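Local atomic coordinates of 2-C-methyl-D-erythritol 4-phosphate cytidylyltransferase (Thermus thermophilus HB8, PDB entry 2PX7), a protein that probably catalyses the transfer of a cytidylyl group from CTP to 2-C-methyl-D-erythritol 4-phosphate, a step of isoprenoid biosynthesis that releases diphosphate. Residues A[57-62]-A[66-71]; A[108-113]-A[125-130]; A[44-49]-A[74-79]; A[121-126]-A[166-171]; A[214-219]-A[228-233]. All coordinates share one frame; numbering follows the deposited sequence.

Contact 1: A[57-62]-A[66-71]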
# COMPACT_ATOMS: atom_id res chain seq x y z
N TRP A 57 -3.54 19.11 -8.81
CA TRP A 57 -3.91 18.42 -7.56
C TRP A 57 -3.06 18.85 -6.37
O TRP A 57 -3.62 19.21 -5.34
CB TRP A 57 -3.89 16.89 -7.72
CG TRP A 57 -5.02 16.31 -8.51
CD1 TRP A 57 -4.95 15.75 -9.76
CD2 TRP A 57 -6.40 16.21 -8.11
NE1 TRP A 57 -6.18 15.32 -10.16
CE2 TRP A 57 -7.10 15.58 -9.17
CE3 TRP A 57 -7.11 16.58 -6.96
CZ2 TRP A 57 -8.48 15.32 -9.13
CZ3 TRP A 57 -8.50 16.33 -6.92
CH2 TRP A 57 -9.16 15.70 -7.99
N THR A 58 -1.72 18.84 -6.47
CA THR A 58 -0.93 19.23 -5.28
C THR A 58 -1.09 20.71 -4.95
O THR A 58 -1.14 21.06 -3.79
CB THR A 58 0.60 18.80 -5.25
OG1 THR A 58 1.44 19.84 -5.79
CG2 THR A 58 0.86 17.50 -5.91
N LEU A 59 -1.19 21.56 -5.97
CA LEU A 59 -1.39 23.00 -5.72
C LEU A 59 -2.68 23.32 -4.97
O LEU A 59 -2.70 24.24 -4.15
CB LEU A 59 -1.28 23.82 -7.02
CG LEU A 59 0.13 23.85 -7.64
CD1 LEU A 59 0.18 24.81 -8.82
CD2 LEU A 59 1.20 24.22 -6.62
N ALA A 60 -3.73 22.54 -5.24
CA ALA A 60 -4.98 22.62 -4.47
C ALA A 60 -4.80 22.15 -3.03
O ALA A 60 -5.31 22.79 -2.11
CB ALA A 60 -6.09 21.82 -5.18
N ALA A 61 -4.07 21.05 -2.82
CA ALA A 61 -3.80 20.53 -1.47
C ALA A 61 -3.02 21.49 -0.57
O ALA A 61 -3.18 21.48 0.66
CB ALA A 61 -3.09 19.18 -1.55
N PHE A 62 -2.19 22.33 -1.19
CA PHE A 62 -1.39 23.29 -0.44
C PHE A 62 -1.79 24.76 -0.70
O PHE A 62 -0.97 25.67 -0.60
CB PHE A 62 0.11 23.06 -0.75
CG PHE A 62 0.63 21.73 -0.30
CD1 PHE A 62 0.94 21.51 1.04
CD2 PHE A 62 0.79 20.68 -1.19
CE1 PHE A 62 1.43 20.27 1.46
CE2 PHE A 62 1.27 19.45 -0.77
CZ PHE A 62 1.59 19.24 0.56
N ALA A 66 1.80 29.81 2.44
CA ALA A 66 2.29 31.15 2.12
C ALA A 66 3.14 31.19 0.84
O ALA A 66 3.13 32.18 0.12
CB ALA A 66 3.04 31.76 3.32
N GLU A 67 3.85 30.10 0.55
CA GLU A 67 4.77 30.01 -0.60
C GLU A 67 4.84 28.57 -1.13
O GLU A 67 5.10 27.63 -0.37
CB GLU A 67 6.15 30.51 -0.17
CG GLU A 67 7.24 30.42 -1.24
CD GLU A 67 8.60 30.89 -0.72
OE1 GLU A 67 9.19 30.23 0.17
OE2 GLU A 67 9.09 31.93 -1.22
N VAL A 68 4.57 28.40 -2.42
CA VAL A 68 4.72 27.12 -3.10
C VAL A 68 5.80 27.27 -4.18
O VAL A 68 5.73 28.16 -5.04
CB VAL A 68 3.40 26.60 -3.71
CG1 VAL A 68 3.59 25.20 -4.32
CG2 VAL A 68 2.25 26.59 -2.68
N LEU A 69 6.81 26.40 -4.12
CA LEU A 69 7.92 26.40 -5.08
C LEU A 69 7.94 25.06 -5.78
O LEU A 69 7.94 24.01 -5.13
CB LEU A 69 9.24 26.65 -4.35
CG LEU A 69 9.38 28.00 -3.62
CD1 LEU A 69 10.45 27.92 -2.56
CD2 LEU A 69 9.71 29.13 -4.60
N VAL A 70 7.96 25.10 -7.10
CA VAL A 70 7.83 23.91 -7.93
C VAL A 70 9.03 23.78 -8.87
O VAL A 70 9.44 24.76 -9.51
CB VAL A 70 6.53 23.94 -8.79
CG1 VAL A 70 6.40 22.68 -9.66
CG2 VAL A 70 5.30 24.12 -7.89
N ALA A 71 9.57 22.57 -8.95
CA ALA A 71 10.65 22.25 -9.87
C ALA A 71 10.09 21.49 -11.06
O ALA A 71 9.33 20.53 -10.88
CB ALA A 71 11.71 21.42 -9.19
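L59 of helix 54-61 and F62 just after it lie against V68 and V70 of strand 67-72. The closest point is a methyl pair: L59 CD2 meets V68 CG1 at 3.5 Å. This is slightly tight for two carbons. The two side chains slant across each other; L59 uses CD2, V68 uses CG1. L59 has its CG anti to the carbonyl carbon (chi1 -67°), and this swings the isobutyl end across to the strand. The same CD2 reaches the next inward-facing residue two places on, with V70 CG2 at 4.3 Å. One leucine methyl therefore spans both valines. V68 holds CG1 anti to its backbone N (chi1 -176°), a rotamer that gives CG1 to L59 and CG2 to the F62 carbonyl. V68 CG2 lies 3.9 Å from F62 O. F62 is the first residue to leave the helical conformation. Its CB points at the strand, but its ring turns off to meet the H112 ring at about 60° and the side chain of V28. The contact between the segments is apolar and buried. V68 also packs on I30 of strand 27-31, and V70 on F86 of strand 85-88. This is the packing of a beta-alpha-beta crossover: strand 27-31, helix 54-61 and the parallel neighbouring strand 67-72 form a Rossmann-like unit.

Contact 2: A[108-113]-A[125-130]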
# COMPACT_ATOMS: atom_id res chain seq x y z
N LEU A 108 10.01 27.19 7.91
CA LEU A 108 9.44 25.85 7.93
C LEU A 108 9.14 25.40 6.51
O LEU A 108 8.65 26.19 5.70
CB LEU A 108 8.17 25.84 8.79
CG LEU A 108 7.85 24.49 9.43
CD1 LEU A 108 8.63 24.27 10.70
CD2 LEU A 108 6.36 24.40 9.72
N VAL A 109 9.46 24.15 6.18
CA VAL A 109 9.22 23.63 4.83
C VAL A 109 8.41 22.34 4.84
O VAL A 109 8.59 21.52 5.71
CB VAL A 109 10.52 23.35 3.99
CG1 VAL A 109 11.05 24.61 3.43
CG2 VAL A 109 11.60 22.59 4.81
N LEU A 110 7.57 22.18 3.82
CA LEU A 110 6.96 20.89 3.51
C LEU A 110 7.45 20.47 2.14
O LEU A 110 7.46 21.27 1.20
CB LEU A 110 5.44 20.98 3.53
CG LEU A 110 4.76 21.26 4.89
CD1 LEU A 110 3.29 21.60 4.69
CD2 LEU A 110 4.90 20.06 5.87
N VAL A 111 7.91 19.23 2.04
CA VAL A 111 8.39 18.71 0.77
C VAL A 111 7.45 17.58 0.33
O VAL A 111 7.22 16.63 1.09
CB VAL A 111 9.83 18.16 0.88
CG1 VAL A 111 10.40 17.88 -0.52
CG2 VAL A 111 10.72 19.13 1.67
N HIS A 112 6.92 17.69 -0.88
CA HIS A 112 5.87 16.78 -1.31
C HIS A 112 6.09 16.20 -2.70
O HIS A 112 6.48 16.92 -3.61
CB HIS A 112 4.50 17.45 -1.20
CG HIS A 112 3.36 16.52 -1.52
ND1 HIS A 112 3.04 15.44 -0.72
CD2 HIS A 112 2.49 16.50 -2.55
CE1 HIS A 112 2.01 14.81 -1.25
NE2 HIS A 112 1.66 15.42 -2.36
N ASP A 113 5.86 14.90 -2.84
CA ASP A 113 5.88 14.20 -4.11
C ASP A 113 4.64 14.54 -4.89
O ASP A 113 3.55 14.30 -4.40
CB ASP A 113 5.80 12.69 -3.89
CG ASP A 113 7.04 12.12 -3.30
OD1 ASP A 113 8.07 12.85 -3.20
OD2 ASP A 113 6.97 10.92 -2.92
N ALA A 125 -1.86 19.37 7.89
CA ALA A 125 -1.83 20.03 9.21
C ALA A 125 -1.11 19.18 10.22
O ALA A 125 -0.36 19.71 11.05
CB ALA A 125 -3.28 20.35 9.72
N ARG A 126 -1.34 17.87 10.17
CA ARG A 126 -0.69 16.92 11.07
C ARG A 126 0.84 16.90 10.86
O ARG A 126 1.61 16.90 11.81
CB ARG A 126 -1.32 15.53 10.88
CG ARG A 126 -0.80 14.39 11.79
CD ARG A 126 -1.39 13.02 11.34
NE ARG A 126 -2.82 13.17 11.11
CZ ARG A 126 -3.53 12.61 10.13
NH1 ARG A 126 -2.99 11.79 9.24
NH2 ARG A 126 -4.82 12.88 10.05
N VAL A 127 1.28 16.91 9.60
CA VAL A 127 2.71 16.93 9.30
C VAL A 127 3.30 18.26 9.76
O VAL A 127 4.29 18.27 10.50
CB VAL A 127 3.00 16.67 7.80
CG1 VAL A 127 4.51 16.88 7.51
CG2 VAL A 127 2.56 15.27 7.41
N LEU A 128 2.67 19.35 9.36
CA LEU A 128 3.11 20.69 9.74
C LEU A 128 3.19 20.90 11.25
O LEU A 128 4.20 21.37 11.78
CB LEU A 128 2.21 21.76 9.09
CG LEU A 128 2.62 23.22 9.27
CD1 LEU A 128 3.75 23.58 8.34
CD2 LEU A 128 1.45 24.16 9.01
N GLU A 129 2.09 20.57 11.94
CA GLU A 129 2.01 20.66 13.40
C GLU A 129 3.19 19.97 14.09
O GLU A 129 3.83 20.56 14.96
CB GLU A 129 0.69 20.05 13.90
CG GLU A 129 0.29 20.47 15.32
CD GLU A 129 0.94 19.63 16.41
OE1 GLU A 129 1.14 18.41 16.20
OE2 GLU A 129 1.24 20.21 17.48
N ALA A 130 3.48 18.72 13.70
CA ALA A 130 4.61 17.99 14.28
C ALA A 130 5.96 18.58 13.87
O ALA A 130 6.91 18.60 14.65
CB ALA A 130 4.53 16.50 13.93
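L110 carries its CG anti to the carbonyl carbon (chi1 -66°), while L128 carries its CG anti to the backbone N (chi1 -174°). These torsions send the leucine ends into the gap between strand 108-111 and helix 121-134. The two branches of L110 are shared out. L110 CD2 lies 3.6 Å from V127 CG1, where the side chains slant past each other. L110 CD1 approaches L128 CD1 at 4.2 Å, and here the side chains meet at about a right angle. L110 is thus seated on two successive helix residues. L128 points its CB past the strand, and the bend at CG brings CD1 back to it. L108 approaches L128 from another side than L110, but the modelled spacing of their ends is too short to be trusted. All four residues are buried and the contact is purely apolar. The axes of the short segments come within 9.5 Å, and their directions differ by 142°, so the helix runs roughly back along the strand. V109 and V111 point to the other side of the sheet, where helix 175-188 covers them through L178. L110 also touches F62, and L108 touches F174. After helix 121-134 the chain enters strand 136-142, which is parallel to 108-111, with the antiparallel strand 165-174 between them.

Contact 3: A[44-49]-A[74-79]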
# COMPACT_ATOMS: atom_id res chain seq x y z
N LYS A 44 5.79 14.05 -15.48
CA LYS A 44 4.85 13.53 -14.47
C LYS A 44 3.91 14.60 -13.90
O LYS A 44 2.74 14.32 -13.59
CB LYS A 44 5.62 12.84 -13.34
CG LYS A 44 4.75 12.02 -12.38
CD LYS A 44 4.08 10.84 -13.11
CE LYS A 44 3.60 9.75 -12.15
NZ LYS A 44 4.73 9.05 -11.45
N ALA A 45 4.42 15.82 -13.76
CA ALA A 45 3.63 16.93 -13.22
C ALA A 45 2.40 17.24 -14.08
O ALA A 45 1.39 17.71 -13.57
CB ALA A 45 4.48 18.16 -13.05
N PHE A 46 2.51 16.97 -15.38
CA PHE A 46 1.42 17.23 -16.32
C PHE A 46 0.59 15.99 -16.67
O PHE A 46 -0.17 16.00 -17.63
CB PHE A 46 1.95 17.90 -17.61
CG PHE A 46 2.78 19.15 -17.36
CD1 PHE A 46 2.54 19.97 -16.26
CD2 PHE A 46 3.78 19.52 -18.26
CE1 PHE A 46 3.31 21.12 -16.04
CE2 PHE A 46 4.54 20.67 -18.06
CZ PHE A 46 4.30 21.47 -16.94
N LEU A 47 0.73 14.92 -15.89
CA LEU A 47 -0.13 13.74 -16.05
C LEU A 47 -1.55 14.06 -15.56
O LEU A 47 -1.73 14.49 -14.42
CB LEU A 47 0.44 12.52 -15.32
CG LEU A 47 -0.33 11.19 -15.41
CD1 LEU A 47 -0.07 10.46 -16.72
CD2 LEU A 47 0.02 10.30 -14.23
N GLN A 48 -2.53 13.87 -16.44
CA GLN A 48 -3.93 14.11 -16.11
C GLN A 48 -4.50 12.98 -15.25
O GLN A 48 -4.31 11.80 -15.53
CB GLN A 48 -4.79 14.26 -17.38
CG GLN A 48 -4.85 15.67 -17.95
CD GLN A 48 -5.91 16.54 -17.30
OE1 GLN A 48 -6.98 16.06 -16.90
NE2 GLN A 48 -5.63 17.84 -17.20
N VAL A 49 -5.20 13.38 -14.19
CA VAL A 49 -5.91 12.45 -13.32
C VAL A 49 -7.26 13.09 -13.04
O VAL A 49 -7.37 14.00 -12.22
CB VAL A 49 -5.13 12.18 -11.98
CG1 VAL A 49 -5.89 11.21 -11.09
CG2 VAL A 49 -3.72 11.66 -12.24
N PRO A 74 13.89 20.78 -17.15
CA PRO A 74 14.30 21.86 -18.05
C PRO A 74 13.61 21.75 -19.41
O PRO A 74 13.48 20.64 -19.94
CB PRO A 74 15.81 21.64 -18.19
CG PRO A 74 16.21 20.93 -16.91
CD PRO A 74 15.05 20.03 -16.62
N GLY A 75 13.15 22.87 -19.96
CA GLY A 75 12.42 22.85 -21.23
C GLY A 75 10.90 22.77 -21.10
O GLY A 75 10.19 23.22 -22.00
N ALA A 76 10.40 22.21 -20.00
CA ALA A 76 8.95 22.15 -19.75
C ALA A 76 8.44 23.52 -19.32
O ALA A 76 9.01 24.15 -18.43
CB ALA A 76 8.63 21.10 -18.69
N GLU A 77 7.37 23.97 -19.98
CA GLU A 77 6.82 25.30 -19.73
C GLU A 77 5.88 25.33 -18.53
O GLU A 77 4.89 24.61 -18.51
CB GLU A 77 6.10 25.83 -20.98
CG GLU A 77 6.99 26.59 -21.96
CD GLU A 77 7.13 28.06 -21.61
OE1 GLU A 77 6.40 28.56 -20.71
OE2 GLU A 77 7.98 28.74 -22.25
N PRO A 78 6.17 26.19 -17.54
CA PRO A 78 5.29 26.35 -16.39
C PRO A 78 3.88 26.79 -16.84
O PRO A 78 3.76 27.61 -17.75
CB PRO A 78 5.95 27.47 -15.59
CG PRO A 78 7.39 27.43 -16.00
CD PRO A 78 7.35 27.07 -17.44
N PRO A 79 2.83 26.22 -16.22
CA PRO A 79 1.48 26.63 -16.59
C PRO A 79 1.13 28.00 -16.02
O PRO A 79 1.65 28.39 -14.96
CB PRO A 79 0.59 25.54 -15.97
CG PRO A 79 1.54 24.47 -15.47
CD PRO A 79 2.82 25.17 -15.19
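F46 reaches from one loop of the Rossmann-like domain to another and brings its ring against A76, E77 and P79. The first loop follows strand 27-31 and the second follows strand 67-72. F46 has its CG anti to the carbonyl carbon (chi1 -53°), which directs the ring away from its own loop. The tight part comprises the E77 carbonyl and the P79 ring. F46 CZ lies 3.6 Å from E77 O, and F46 CE2 is 4.0 Å from the same oxygen. These are van der Waals contacts. P79 CG lies 3.8 Å from F46 CE1. All these neighbours lie obliquely to the aromatic ring, which also touches L72 of strand 67-72. A76 is looser, its CB standing 4.2 Å from F46 CE2. The solvent side belongs to E77, an exposed residue whose carboxylate leads off from the ring. Near F46 the first loop is pinched by a turn, L47 N bonding to K44 O. K44 is predicted to stabilise the transition state, but its side chain points elsewhere and takes no part here. The F46 and P79 side chains approach each other head-on from their two loops, and P79 CD comes within 4.2 Å of F46 CE1.

Contact 4: A[121-126]-A[166-171]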
# COMPACT_ATOMS: atom_id res chain seq x y z
N ARG A 121 -6.26 17.84 3.89
CA ARG A 121 -5.91 18.96 4.74
C ARG A 121 -5.50 18.45 6.12
O ARG A 121 -4.61 19.02 6.75
CB ARG A 121 -7.07 19.96 4.85
CG ARG A 121 -6.60 21.40 4.95
CD ARG A 121 -7.44 22.22 5.95
NE ARG A 121 -6.61 22.85 6.99
CZ ARG A 121 -5.87 23.96 6.84
NH1 ARG A 121 -5.83 24.59 5.67
NH2 ARG A 121 -5.16 24.43 7.86
N GLY A 122 -6.16 17.39 6.57
CA GLY A 122 -5.80 16.72 7.81
C GLY A 122 -4.35 16.23 7.83
O GLY A 122 -3.65 16.44 8.81
N LEU A 123 -3.91 15.58 6.76
CA LEU A 123 -2.53 15.09 6.67
C LEU A 123 -1.53 16.25 6.71
O LEU A 123 -0.60 16.24 7.51
CB LEU A 123 -2.31 14.24 5.41
CG LEU A 123 -0.97 13.49 5.24
CD1 LEU A 123 -0.54 12.75 6.48
CD2 LEU A 123 -1.10 12.52 4.10
N VAL A 124 -1.74 17.25 5.87
CA VAL A 124 -0.88 18.44 5.84
C VAL A 124 -0.74 19.07 7.23
O VAL A 124 0.39 19.24 7.71
CB VAL A 124 -1.36 19.50 4.81
CG1 VAL A 124 -0.36 20.67 4.71
CG2 VAL A 124 -1.54 18.87 3.43
N ALA A 125 -1.86 19.37 7.89
CA ALA A 125 -1.83 20.03 9.21
C ALA A 125 -1.11 19.18 10.22
O ALA A 125 -0.36 19.71 11.05
CB ALA A 125 -3.28 20.35 9.72
N ARG A 126 -1.34 17.87 10.17
CA ARG A 126 -0.69 16.92 11.07
C ARG A 126 0.84 16.90 10.86
O ARG A 126 1.61 16.90 11.81
CB ARG A 126 -1.32 15.53 10.88
CG ARG A 126 -0.80 14.39 11.79
CD ARG A 126 -1.39 13.02 11.34
NE ARG A 126 -2.82 13.17 11.11
CZ ARG A 126 -3.53 12.61 10.13
NH1 ARG A 126 -2.99 11.79 9.24
NH2 ARG A 126 -4.82 12.88 10.05
N LEU A 166 5.46 2.06 5.64
CA LEU A 166 5.52 2.71 4.35
C LEU A 166 5.63 4.21 4.61
O LEU A 166 4.81 4.79 5.35
CB LEU A 166 4.26 2.40 3.51
CG LEU A 166 4.04 0.92 3.21
CD1 LEU A 166 2.74 0.70 2.49
CD2 LEU A 166 5.19 0.34 2.43
N VAL A 167 6.66 4.83 4.03
CA VAL A 167 6.91 6.25 4.22
C VAL A 167 6.21 7.07 3.14
O VAL A 167 6.33 6.77 1.94
CB VAL A 167 8.44 6.53 4.25
CG1 VAL A 167 8.72 8.00 4.50
CG2 VAL A 167 9.13 5.69 5.32
N GLN A 168 5.46 8.10 3.56
CA GLN A 168 4.77 8.98 2.60
C GLN A 168 5.34 10.40 2.65
O GLN A 168 6.38 10.63 3.26
CB GLN A 168 3.26 9.02 2.89
CG GLN A 168 2.62 7.64 3.10
CD GLN A 168 1.14 7.75 3.25
OE1 GLN A 168 0.65 8.40 4.18
NE2 GLN A 168 0.41 7.17 2.34
N THR A 169 4.64 11.32 1.99
CA THR A 169 4.92 12.75 2.04
C THR A 169 3.55 13.44 2.22
O THR A 169 2.53 12.80 2.03
CB THR A 169 5.67 13.29 0.75
OG1 THR A 169 4.76 13.33 -0.36
CG2 THR A 169 6.89 12.42 0.39
N PRO A 170 3.51 14.74 2.58
CA PRO A 170 4.63 15.68 2.74
C PRO A 170 5.51 15.37 3.96
O PRO A 170 5.01 14.88 4.98
CB PRO A 170 3.93 17.04 2.92
CG PRO A 170 2.58 16.70 3.49
CD PRO A 170 2.21 15.37 2.86
N GLN A 171 6.81 15.66 3.83
CA GLN A 171 7.73 15.63 4.97
C GLN A 171 8.05 17.06 5.40
O GLN A 171 8.33 17.92 4.56
CB GLN A 171 8.99 14.84 4.61
CG GLN A 171 8.68 13.46 3.96
CD GLN A 171 9.85 12.54 3.91
OE1 GLN A 171 11.02 12.94 4.09
NE2 GLN A 171 9.56 11.25 3.70
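L123 of helix 121-134 packs over P170, T169 and Q168, where strand 165-174 is interrupted by a cis-proline. This break lies in the central mixed sheet of the Rossmann-like fold. The apolar contacts are loose. L123 CG is 4.4 Å from P170 CD. L123 holds its CG anti to the backbone N (chi1 -173°), which extends the isobutyl group over the break. P170 in turn points its CB toward the helix. V124, the next helix residue, lies beside the same segment without a close contact. A second set places a methyl against polar atoms. L123 CD2 lies 4.2 Å from T169 O and 4.5 Å from Q168 OE1. Q168 OE1 accepts a hydrogen bond from E212 N. On the helix itself, the R126 guanidinium has G122 O 3.7 Å above its plane, near the rim. The third kind is hydrogen bonding along the broken strand. Upstream, L166 and V167 pair with a strand of the second subunit in an antiparallel ladder, so the sheet continues into that subunit. T169 turns away from the helix, and its OG1 takes a hydrogen bond from D113 N. Q171 spans the break from its far end. Q171 NE2 donates to Q168 O at 3.3 Å, almost straight at 173° and in its own amide plane.

Contact 5: A[214-219]-A[228-233]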
# COMPACT_ATOMS: atom_id res chain seq x y z
N THR A 214 -5.07 7.35 1.27
CA THR A 214 -5.39 8.10 0.05
C THR A 214 -4.17 8.82 -0.53
O THR A 214 -4.16 9.15 -1.71
CB THR A 214 -6.48 9.13 0.32
OG1 THR A 214 -6.11 9.91 1.46
CG2 THR A 214 -7.82 8.43 0.59
N ALA A 215 -3.15 9.05 0.30
CA ALA A 215 -1.92 9.69 -0.14
C ALA A 215 -0.93 8.73 -0.83
O ALA A 215 0.28 8.88 -0.69
CB ALA A 215 -1.25 10.39 1.02
N PHE A 216 -1.46 7.79 -1.60
CA PHE A 216 -0.61 6.83 -2.30
C PHE A 216 0.08 7.49 -3.48
O PHE A 216 -0.38 8.50 -4.02
CB PHE A 216 -1.40 5.57 -2.73
CG PHE A 216 -2.55 5.85 -3.69
CD1 PHE A 216 -2.35 5.84 -5.06
CD2 PHE A 216 -3.81 6.12 -3.21
CE1 PHE A 216 -3.41 6.11 -5.95
CE2 PHE A 216 -4.87 6.40 -4.08
CZ PHE A 216 -4.66 6.39 -5.45
N LYS A 217 1.21 6.91 -3.87
CA LYS A 217 2.01 7.43 -4.96
C LYS A 217 1.52 6.79 -6.25
O LYS A 217 1.33 5.58 -6.30
CB LYS A 217 3.50 7.13 -4.72
CG LYS A 217 4.44 7.72 -5.76
CD LYS A 217 5.93 7.49 -5.43
CE LYS A 217 6.80 8.54 -6.15
NZ LYS A 217 8.25 8.16 -6.29
N ILE A 218 1.31 7.59 -7.30
CA ILE A 218 0.99 7.04 -8.62
C ILE A 218 2.28 6.70 -9.33
O ILE A 218 3.02 7.59 -9.79
CB ILE A 218 0.13 8.00 -9.47
CG1 ILE A 218 -1.19 8.31 -8.75
CG2 ILE A 218 -0.11 7.38 -10.87
CD1 ILE A 218 -2.02 9.41 -9.40
N THR A 219 2.57 5.40 -9.40
CA THR A 219 3.79 4.92 -10.01
C THR A 219 3.51 4.08 -11.25
O THR A 219 4.08 4.33 -12.32
CB THR A 219 4.58 4.07 -9.01
OG1 THR A 219 4.82 4.84 -7.83
CG2 THR A 219 5.91 3.64 -9.62
N GLU A 228 -8.04 7.65 -10.79
CA GLU A 228 -9.27 8.11 -11.46
C GLU A 228 -10.58 7.84 -10.70
O GLU A 228 -11.54 8.60 -10.83
CB GLU A 228 -9.36 7.56 -12.88
CG GLU A 228 -9.05 8.60 -13.96
CD GLU A 228 -7.77 8.32 -14.73
OE1 GLU A 228 -7.37 7.14 -14.82
OE2 GLU A 228 -7.18 9.29 -15.28
N ALA A 229 -10.62 6.77 -9.90
CA ALA A 229 -11.79 6.48 -9.07
C ALA A 229 -11.95 7.49 -7.92
O ALA A 229 -13.04 8.05 -7.73
CB ALA A 229 -11.73 5.05 -8.52
N LEU A 230 -10.88 7.73 -7.18
CA LEU A 230 -10.92 8.67 -6.06
C LEU A 230 -11.13 10.13 -6.51
O LEU A 230 -11.70 10.93 -5.76
CB LEU A 230 -9.66 8.52 -5.20
CG LEU A 230 -9.54 9.25 -3.85
CD1 LEU A 230 -10.73 9.00 -2.93
CD2 LEU A 230 -8.27 8.82 -3.18
N ALA A 231 -10.67 10.45 -7.72
CA ALA A 231 -10.72 11.81 -8.27
C ALA A 231 -12.15 12.33 -8.49
O ALA A 231 -12.40 13.53 -8.36
CB ALA A 231 -9.93 11.88 -9.57
N ARG A 232 -13.06 11.41 -8.80
CA ARG A 232 -14.48 11.73 -9.02
C ARG A 232 -15.17 12.21 -7.75
O ARG A 232 -16.14 12.97 -7.81
CB ARG A 232 -15.22 10.52 -9.58
CG ARG A 232 -14.59 9.94 -10.85
CD ARG A 232 -15.38 8.75 -11.36
NE ARG A 232 -14.55 7.80 -12.10
CZ ARG A 232 -14.34 7.82 -13.42
NH1 ARG A 232 -14.91 8.76 -14.18
NH2 ARG A 232 -13.56 6.91 -13.98
N VAL A 233 -14.66 11.79 -6.59
CA VAL A 233 -15.25 12.14 -5.30
C VAL A 233 -14.29 12.93 -4.42
O VAL A 233 -13.12 13.12 -4.74
CB VAL A 233 -15.74 10.88 -4.52
CG1 VAL A 233 -16.78 10.10 -5.33
CG2 VAL A 233 -14.56 9.99 -4.12
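L230 O accepts a hydrogen bond from V233 N at 3.2 Å, within the segment at the end of the modelled chain. The side chain of L230, on helix 221-231, meets T214 and F216 of loop 214-219. One methyl does the work. L230 CD2 lies 3.8 Å from T214 CG2 and 3.9 Å from T214 CB, with the two side chains at about a right angle. L230 holds its CG anti to the backbone N (chi1 -171°), which points the branch at the loop. T214 turns CG2, which is anti to its carbonyl carbon, onto this methyl. T214 OG1 goes elsewhere, in a weak hydrogen bond to F118 O. F216 CE2 approaches the same L230 CD2 more loosely, at 4.3 Å, and obliquely to the ring. Further along the loop, I218 O accepts a hydrogen bond from K44 NZ, and T219 N bonds to D223 OD2, a polar tie between loop and helix. T214 also touches V225 of the second subunit, L230 touches L226 of that subunit, and A229 meets its V233. The meeting of T214 and F216 with L230 is itself apolar. This packing sets the loop that carries K217, predicted to position the substrate MEP, against the helix near the subunit interface.

In the fold
Contacts 1, 2 and 4 are buried and reach the same central sheet. Contacts 3 and 5 are surface contacts between loops, or between a loop and a helix. Contacts 2 and 4 share helix 121-134, and their strands 108-111 and 165-174 are neighbours. F62 of contact 1 joins this core by touching L110, H112, V124 and P170. The helix-on-strand packing in contacts 1 and 2 is branched aliphatic. Contact 4 sets a leucine against a cis-proline and polar backbone and amide groups. Contact 3 rests on one aromatic ring and contact 5 on one leucine methyl. W57 NE1 bonds to V49 O, linking contacts 1 and 3. Contacts 4 and 5 both meet the second subunit.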